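Local coordinates for protein AxyAgu115A (Amphibacillus xylanus NBRC 15112, PDB 6NPS) that probably hydrolyses glucuronic acid side groups from arabinoglucuronoxylan, acting as an alpha-glucuronidase of glycoside hydrolase family 115, at residues A[420-425]-A[637-642]; A[457-462]-A[487-492]; A[503-508]-A[552-557]. The protein carries 3 engineered substitutions. All coordinates share one frame; numbering follows the deposited sequence.

Contact 1 of 3, residues A[420-425]-A[637-642]; sequences YEWINS and SEHIGF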
# COMPACT_ATOMS: atom_id res chain seq x y z
N TYR A 420 -10.89 21.45 -10.26
CA TYR A 420 -10.36 21.29 -11.61
C TYR A 420 -10.24 22.68 -12.21
O TYR A 420 -11.24 23.39 -12.44
CB TYR A 420 -11.21 20.35 -12.47
CG TYR A 420 -12.67 20.68 -12.59
CD1 TYR A 420 -13.56 20.40 -11.55
CD2 TYR A 420 -13.16 21.20 -13.77
CE1 TYR A 420 -14.91 20.71 -11.68
CE2 TYR A 420 -14.49 21.51 -13.92
CZ TYR A 420 -15.36 21.26 -12.88
OH TYR A 420 -16.68 21.57 -13.06
N GLU A 421 -8.99 23.09 -12.42
CA GLU A 421 -8.75 24.49 -12.75
C GLU A 421 -7.54 24.70 -13.63
O GLU A 421 -7.15 25.85 -13.82
CB GLU A 421 -8.51 25.34 -11.47
CG GLU A 421 -9.43 25.10 -10.29
CD GLU A 421 -9.11 26.03 -9.10
OE1 GLU A 421 -9.13 27.27 -9.29
OE2 GLU A 421 -8.82 25.52 -8.00
N TRP A 422 -6.89 23.65 -14.16
CA TRP A 422 -5.62 23.85 -14.83
C TRP A 422 -5.80 23.98 -16.36
O TRP A 422 -5.51 25.02 -16.95
CB TRP A 422 -4.70 22.67 -14.47
CG TRP A 422 -3.38 22.68 -15.16
CD1 TRP A 422 -2.50 23.72 -15.23
CD2 TRP A 422 -2.78 21.59 -15.86
NE1 TRP A 422 -1.38 23.34 -15.93
CE2 TRP A 422 -1.53 22.04 -16.34
CE3 TRP A 422 -3.19 20.29 -16.14
CZ2 TRP A 422 -0.67 21.23 -17.09
CZ3 TRP A 422 -2.34 19.47 -16.91
CH2 TRP A 422 -1.09 19.95 -17.37
N ILE A 423 -6.25 22.90 -16.99
CA ILE A 423 -6.49 22.85 -18.43
C ILE A 423 -7.88 22.27 -18.63
O ILE A 423 -8.31 21.41 -17.85
CB ILE A 423 -5.43 21.98 -19.14
CG1 ILE A 423 -4.06 22.60 -19.07
CG2 ILE A 423 -5.71 21.86 -20.62
CD1 ILE A 423 -3.05 21.78 -19.88
N ASN A 424 -8.59 22.75 -19.66
CA ASN A 424 -9.90 22.21 -20.06
C ASN A 424 -9.97 20.69 -19.91
O ASN A 424 -9.10 19.96 -20.43
CB ASN A 424 -10.19 22.59 -21.53
CG ASN A 424 -11.49 21.98 -22.08
OD1 ASN A 424 -12.48 21.89 -21.37
ND2 ASN A 424 -11.48 21.59 -23.35
N SER A 425 -11.02 20.20 -19.23
CA SER A 425 -11.31 18.77 -19.15
C SER A 425 -12.79 18.51 -19.43
O SER A 425 -13.32 17.46 -19.02
CB SER A 425 -10.91 18.21 -17.77
OG SER A 425 -11.53 18.97 -16.75
N SER A 637 -1.31 26.96 -12.14
CA SER A 637 -1.99 26.23 -11.08
C SER A 637 -1.32 24.88 -10.84
O SER A 637 -1.06 24.14 -11.79
CB SER A 637 -3.46 25.99 -11.44
OG SER A 637 -3.99 27.07 -12.16
N GLU A 638 -1.05 24.58 -9.57
CA GLU A 638 -0.71 23.22 -9.15
C GLU A 638 -1.78 22.28 -9.64
O GLU A 638 -2.98 22.57 -9.49
CB GLU A 638 -0.60 23.10 -7.63
CG GLU A 638 0.62 23.74 -7.03
CD GLU A 638 1.90 23.13 -7.56
OE1 GLU A 638 1.99 21.88 -7.59
OE2 GLU A 638 2.80 23.89 -7.96
N HIS A 639 -1.37 21.15 -10.23
CA HIS A 639 -2.34 20.28 -10.86
C HIS A 639 -2.02 18.78 -10.74
O HIS A 639 -2.74 17.96 -11.33
CB HIS A 639 -2.48 20.66 -12.33
CG HIS A 639 -1.19 20.69 -13.06
ND1 HIS A 639 -0.34 21.78 -13.04
CD2 HIS A 639 -0.57 19.75 -13.83
CE1 HIS A 639 0.74 21.51 -13.76
NE2 HIS A 639 0.62 20.29 -14.26
N ILE A 640 -1.01 18.40 -9.97
CA ILE A 640 -0.56 17.00 -9.93
C ILE A 640 -0.86 16.42 -8.56
O ILE A 640 -0.42 16.97 -7.54
CB ILE A 640 0.94 16.89 -10.28
CG1 ILE A 640 1.12 17.17 -11.79
CG2 ILE A 640 1.46 15.40 -9.98
CD1 ILE A 640 2.61 17.39 -12.18
N GLY A 641 -1.56 15.27 -8.54
CA GLY A 641 -1.61 14.44 -7.34
C GLY A 641 -2.31 15.07 -6.14
O GLY A 641 -1.83 14.94 -5.01
N PHE A 642 -3.44 15.76 -6.36
CA PHE A 642 -4.14 16.33 -5.21
C PHE A 642 -4.53 15.21 -4.25
O PHE A 642 -4.93 14.14 -4.69
CB PHE A 642 -5.42 17.09 -5.65
CG PHE A 642 -5.17 18.45 -6.18
CD1 PHE A 642 -3.93 18.80 -6.74
CD2 PHE A 642 -6.17 19.44 -6.10
CE1 PHE A 642 -3.70 20.09 -7.23
CE2 PHE A 642 -5.97 20.71 -6.62
CZ PHE A 642 -4.74 21.06 -7.18
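Trp422 and His639 are brought face to face by different first torsions. In Trp422, CG lies anti to the backbone N (chi1 176°), and the indole runs out toward the other loop. In His639, CG sits between the backbone N and the carbonyl carbon (chi1 54°). This lays the imidazole against the indole. The result is a face-to-face stack with nearly parallel planes. The centroid of the Trp422 six-membered ring is 3.5 Å from that of the His639 ring. The closest atoms are Trp422 CZ2 and His639 NE2, 3.2 Å apart. His639 CB adds a CH-pi contact over the Trp422 five-membered ring, 3.9 Å from its centroid. Ile423 CG1 lies over the opposite indole face, so the indole is packed from two sides.

Hydrogen bonds fix the rotation of the imidazole. His639 ND1 donates to Ser637 O at 2.8 Å. The bond is nearly straight (171°) and lies close to the planes of both the ring and the carbonyl. At the far end, His639 NE2 is hydrogen-bonded to Asp616 of helix 601-629. Tyr573 of helix 564-596 also packs on Trp422.

The loop with Trp422 follows strand 405-410, one of eight parallel strands of the TIM-barrel-type domain. The stack joins this barrel loop to the segment that follows the long helix 601-629, a junction between barrel and helical region.

Contact 2 of 3, residues A[457-462]-A[487-492]; sequences QELPLS and KQWIEQ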
# COMPACT_ATOMS: atom_id res chain seq x y z
N GLN A 457 -10.08 27.04 -22.44
CA GLN A 457 -11.51 26.77 -22.52
C GLN A 457 -12.16 27.28 -23.81
O GLN A 457 -13.39 27.31 -23.88
CB GLN A 457 -12.24 27.38 -21.30
CG GLN A 457 -11.63 27.04 -19.95
CD GLN A 457 -11.77 25.56 -19.59
OE1 GLN A 457 -12.52 24.84 -20.24
NE2 GLN A 457 -11.05 25.12 -18.58
N GLU A 458 -11.38 27.62 -24.83
CA GLU A 458 -11.94 28.31 -25.99
C GLU A 458 -12.89 27.42 -26.78
O GLU A 458 -13.93 27.89 -27.24
CB GLU A 458 -10.84 28.85 -26.90
CG GLU A 458 -9.95 29.92 -26.27
CD GLU A 458 -8.78 29.34 -25.45
OE1 GLU A 458 -8.65 28.09 -25.38
OE2 GLU A 458 -7.99 30.13 -24.88
N LEU A 459 -12.57 26.13 -26.97
CA LEU A 459 -13.51 25.28 -27.72
C LEU A 459 -14.84 25.10 -26.99
O LEU A 459 -15.89 25.36 -27.58
CB LEU A 459 -12.86 23.92 -28.05
CG LEU A 459 -13.82 22.87 -28.63
CD1 LEU A 459 -14.18 23.30 -30.04
CD2 LEU A 459 -13.19 21.48 -28.68
N PRO A 460 -14.87 24.67 -25.72
CA PRO A 460 -16.19 24.49 -25.07
C PRO A 460 -16.91 25.82 -24.79
O PRO A 460 -18.15 25.83 -24.80
CB PRO A 460 -15.86 23.73 -23.79
CG PRO A 460 -14.45 24.02 -23.50
CD PRO A 460 -13.77 24.22 -24.86
N LEU A 461 -16.18 26.92 -24.60
CA LEU A 461 -16.84 28.23 -24.47
C LEU A 461 -17.48 28.65 -25.79
O LEU A 461 -18.60 29.17 -25.82
CB LEU A 461 -15.84 29.29 -23.98
CG LEU A 461 -16.41 30.73 -23.90
CD1 LEU A 461 -17.59 30.76 -22.92
CD2 LEU A 461 -15.32 31.75 -23.51
N SER A 462 -16.77 28.46 -26.91
CA SER A 462 -17.35 28.77 -28.21
C SER A 462 -18.64 27.96 -28.42
O SER A 462 -19.66 28.49 -28.87
CB SER A 462 -16.32 28.47 -29.32
OG SER A 462 -15.18 29.33 -29.30
N LYS A 487 -15.33 20.15 -36.01
CA LYS A 487 -14.66 20.29 -37.29
C LYS A 487 -14.85 21.69 -37.85
O LYS A 487 -13.93 22.24 -38.45
CB LYS A 487 -15.17 19.24 -38.28
CG LYS A 487 -14.82 17.83 -37.82
CD LYS A 487 -15.31 16.81 -38.87
CE LYS A 487 -14.53 15.50 -38.74
NZ LYS A 487 -15.30 14.40 -38.10
N GLN A 488 -16.05 22.25 -37.70
CA GLN A 488 -16.24 23.63 -38.12
C GLN A 488 -15.39 24.60 -37.30
O GLN A 488 -14.91 25.62 -37.82
CB GLN A 488 -17.73 24.01 -38.03
CG GLN A 488 -18.50 23.38 -39.19
CD GLN A 488 -20.01 23.60 -39.15
OE1 GLN A 488 -20.49 24.71 -38.88
NE2 GLN A 488 -20.76 22.55 -39.46
N TRP A 489 -15.22 24.30 -36.02
CA TRP A 489 -14.39 25.17 -35.19
C TRP A 489 -12.93 25.08 -35.62
O TRP A 489 -12.23 26.09 -35.66
CB TRP A 489 -14.57 24.78 -33.72
CG TRP A 489 -13.90 25.66 -32.72
CD1 TRP A 489 -14.45 26.78 -32.08
CD2 TRP A 489 -12.60 25.46 -32.15
NE1 TRP A 489 -13.53 27.28 -31.18
CE2 TRP A 489 -12.40 26.50 -31.20
CE3 TRP A 489 -11.57 24.51 -32.35
CZ2 TRP A 489 -11.21 26.62 -30.46
CZ3 TRP A 489 -10.39 24.63 -31.64
CH2 TRP A 489 -10.22 25.68 -30.70
N ILE A 490 -12.45 23.87 -35.97
CA ILE A 490 -11.08 23.71 -36.48
C ILE A 490 -10.89 24.50 -37.77
O ILE A 490 -9.87 25.17 -37.96
CB ILE A 490 -10.77 22.22 -36.66
CG1 ILE A 490 -10.66 21.57 -35.29
CG2 ILE A 490 -9.48 22.00 -37.51
CD1 ILE A 490 -10.85 20.05 -35.33
N GLU A 491 -11.87 24.44 -38.68
CA GLU A 491 -11.77 25.19 -39.93
C GLU A 491 -11.67 26.69 -39.66
O GLU A 491 -10.92 27.41 -40.34
CB GLU A 491 -13.00 24.90 -40.80
CG GLU A 491 -12.85 25.38 -42.22
CD GLU A 491 -11.84 24.56 -42.98
OE1 GLU A 491 -11.15 25.11 -43.87
OE2 GLU A 491 -11.73 23.36 -42.67
N GLN A 492 -12.43 27.17 -38.68
CA GLN A 492 -12.44 28.59 -38.32
C GLN A 492 -11.08 29.05 -37.79
O GLN A 492 -10.64 30.16 -38.10
CB GLN A 492 -13.55 28.82 -37.30
CG GLN A 492 -13.79 30.23 -36.83
CD GLN A 492 -15.00 30.27 -35.87
OE1 GLN A 492 -14.94 29.77 -34.74
NE2 GLN A 492 -16.11 30.83 -36.35
O HOH W 1 -15.11 30.34 -31.87
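Trp489 meets Leu459 and Ser462 in two ways, one apolar and one polar. The apolar part is a CH-pi contact. Leu459 CD1 sits over one indole face, 3.6 Å from the centroid of the five-membered ring. Its nearest ring atom is Trp489 CD2, at 3.4 Å from Leu459 CD1. The methyl is set off toward the rim of the ring system, and Leu459 CB comes near the six-membered ring at Trp489 CZ2. The Trp489 side chain has CG anti to the backbone N (chi1 -174°), which carries the indole over to helix 458-469. Leu510 of helix 500-519 also packs on this indole.

The polar part centres on Ser462 OG, which lies at the indole edge, near the ring plane. Trp489 NE1 donates to Ser462 OG in a weak bond of 3.2 Å, bent to 147°. Ser462 OG in turn donates to Glu458 O at 2.8 Å, within its own helix. That carbonyl also accepts the helical bond from Ser462 N. The two donors reach it from opposite faces of its plane, and the hydroxyl is tilted 32° from that plane.

Water forms the third kind of link. One molecule donates to Ser462 OG at 2.8 Å and to Gln492 OE1 at 2.9 Å.

The serine hydroxyl thus gives one bond and accepts two, a weak one from the indole N-H and one from water. Its turn toward Glu458 O leaves it able to receive the indole N-H, so this buried N-H has an acceptor, though a weakly held one, while the indole face stays in apolar contact.

Contact 3 of 3, residues A[503-508]-A[552-557]; sequences KDKVFE and AEELYQ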
# COMPACT_ATOMS: atom_id res chain seq x y z
N LYS A 503 -6.21 18.77 -40.71
CA LYS A 503 -7.38 19.16 -39.92
C LYS A 503 -8.07 17.95 -39.33
O LYS A 503 -8.61 18.04 -38.22
CB LYS A 503 -8.35 19.98 -40.76
CG LYS A 503 -7.85 21.38 -40.93
CD LYS A 503 -8.77 22.28 -41.74
CE LYS A 503 -8.81 21.83 -43.18
NZ LYS A 503 -9.28 22.93 -44.09
N ASP A 504 -8.03 16.79 -39.99
CA ASP A 504 -8.64 15.65 -39.32
C ASP A 504 -7.75 15.15 -38.20
O ASP A 504 -8.24 14.55 -37.25
CB ASP A 504 -8.97 14.51 -40.28
CG ASP A 504 -9.93 13.49 -39.64
OD1 ASP A 504 -11.17 13.68 -39.71
OD2 ASP A 504 -9.45 12.50 -39.04
N LYS A 505 -6.44 15.37 -38.29
CA LYS A 505 -5.60 15.04 -37.16
C LYS A 505 -5.90 15.96 -35.98
O LYS A 505 -5.97 15.50 -34.83
CB LYS A 505 -4.13 15.09 -37.57
CG LYS A 505 -3.73 13.91 -38.49
CD LYS A 505 -2.30 14.05 -38.99
CE LYS A 505 -1.97 12.84 -39.87
NZ LYS A 505 -0.56 12.91 -40.29
N VAL A 506 -6.10 17.26 -36.24
CA VAL A 506 -6.51 18.18 -35.16
C VAL A 506 -7.80 17.69 -34.52
O VAL A 506 -7.95 17.72 -33.30
CB VAL A 506 -6.65 19.62 -35.68
CG1 VAL A 506 -7.24 20.53 -34.55
CG2 VAL A 506 -5.29 20.12 -36.16
N PHE A 507 -8.75 17.21 -35.33
CA PHE A 507 -9.98 16.68 -34.76
C PHE A 507 -9.70 15.49 -33.83
O PHE A 507 -10.25 15.42 -32.72
CB PHE A 507 -10.96 16.28 -35.86
CG PHE A 507 -12.19 15.61 -35.32
CD1 PHE A 507 -13.18 16.36 -34.69
CD2 PHE A 507 -12.32 14.23 -35.34
CE1 PHE A 507 -14.29 15.75 -34.14
CE2 PHE A 507 -13.43 13.61 -34.80
CZ PHE A 507 -14.43 14.38 -34.19
N GLU A 508 -8.85 14.54 -34.26
CA GLU A 508 -8.47 13.44 -33.37
C GLU A 508 -7.91 13.95 -32.04
O GLU A 508 -8.16 13.34 -31.00
CB GLU A 508 -7.43 12.54 -34.02
CG GLU A 508 -7.92 11.75 -35.22
CD GLU A 508 -6.85 10.78 -35.74
OE1 GLU A 508 -6.46 9.84 -34.99
OE2 GLU A 508 -6.39 10.96 -36.89
N ALA A 552 0.22 15.12 -32.27
CA ALA A 552 0.46 16.48 -31.80
C ALA A 552 1.88 16.92 -32.14
O ALA A 552 2.10 18.08 -32.51
CB ALA A 552 0.24 16.57 -30.28
N GLU A 553 2.84 16.00 -32.08
CA GLU A 553 4.21 16.36 -32.46
C GLU A 553 4.38 16.49 -33.97
O GLU A 553 5.21 17.30 -34.43
CB GLU A 553 5.22 15.37 -31.88
CG GLU A 553 5.34 15.51 -30.35
CD GLU A 553 6.41 16.52 -29.91
OE1 GLU A 553 6.68 17.51 -30.62
OE2 GLU A 553 6.99 16.32 -28.81
N GLU A 554 3.63 15.74 -34.77
CA GLU A 554 3.71 15.93 -36.22
C GLU A 554 3.26 17.34 -36.58
O GLU A 554 3.93 18.04 -37.35
CB GLU A 554 2.84 14.91 -36.96
CG GLU A 554 3.28 13.48 -36.86
CD GLU A 554 2.27 12.53 -37.51
OE1 GLU A 554 1.55 12.97 -38.45
OE2 GLU A 554 2.19 11.36 -37.08
N LEU A 555 2.11 17.77 -36.04
CA LEU A 555 1.61 19.09 -36.43
C LEU A 555 2.45 20.21 -35.83
O LEU A 555 2.55 21.29 -36.42
CB LEU A 555 0.14 19.24 -36.02
CG LEU A 555 -0.80 18.19 -36.64
CD1 LEU A 555 -2.20 18.36 -36.12
CD2 LEU A 555 -0.78 18.30 -38.16
N TYR A 556 3.03 19.99 -34.65
CA TYR A 556 3.97 20.95 -34.04
C TYR A 556 5.11 21.26 -35.01
O TYR A 556 5.50 22.42 -35.16
CB TYR A 556 4.50 20.33 -32.73
CG TYR A 556 5.42 21.15 -31.87
CD1 TYR A 556 6.79 21.18 -32.13
CD2 TYR A 556 4.96 21.84 -30.75
CE1 TYR A 556 7.65 21.90 -31.32
CE2 TYR A 556 5.82 22.58 -29.93
CZ TYR A 556 7.15 22.61 -30.23
OH TYR A 556 8.02 23.33 -29.44
N GLN A 557 5.62 20.24 -35.69
CA GLN A 557 6.70 20.47 -36.64
C GLN A 557 6.20 20.96 -37.99
O GLN A 557 6.95 21.62 -38.72
CB GLN A 557 7.54 19.25 -36.87
CG GLN A 557 8.90 19.80 -37.21
CD GLN A 557 9.88 18.77 -37.69
OE1 GLN A 557 9.89 18.41 -38.87
NE2 GLN A 557 10.67 18.24 -36.77
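Lys505 reaches across to both Leu555 and Glu554. Lys505 CB lies 4.1 Å from Leu555 CD1, a loose apolar touch. From CG outward the chain is extended, and this takes it past the leucine to the neighbouring carboxylate. Lys505 CD comes to 4.0 Å from Glu554 OE1. Lys505 CE is at 3.8 Å from the same Glu554 OE1. The tip closes the approach: Lys505 NZ donates to Glu554 OE1 at 2.8 Å, a hydrogen bond that is part of a salt bridge. The ammonium meets this oxygen nearly in line with its C-O bond. The two side chains cross at about a right angle, so the lysine chain does not run alongside the glutamate. Lys505 NZ also has a long, weak ion pair with Glu501. An alanine here, keeping CB but not the amine, is likely to leave Glu554 OE1 without its charge partner on the other helix.

Beside the salt bridge is an apolar contact. Val506 CG2 packs on Leu555 CD1 at 3.6 Å. Leu555 has CG beside the backbone N (chi1 -59°), and its CD1 branch is the one that faces the other helix. Val506 also touches Ile490 of helix 482-494 and Val571 of helix 564-596, so it is shared among several helices.

The axes of the two segments are 10.4 Å apart at closest approach. This is oblique helix-helix packing, with N-to-C directions at 137°. It joins helix 500-519 to helix 537-558 through the Val506-Leu555 contact and the salt bridge beside it.

Contacts 2 and 3 adjoin, with centres about 15 Å apart. Helices 482-494 and 500-519 follow each other in the chain and connect them. Glu491 OE2 forms a salt bridge with Lys503 NZ at 2.9 Å, and Ile490 CG1 packs on Val506 CG1 at 3.7 Å. Contact 1 lies about 21 Å from contact 2, centre to centre, yet they touch: Asn424 OD1 meets Pro460 CG at 3.6 Å. Contacts 1 and 3 do not touch, their nearest atoms being about 11 Å apart. Along the chain, both helix contacts are nested within the loop that contact 1 closes. A glycerol, probably from crystallisation, binds Gln492 in contact 2.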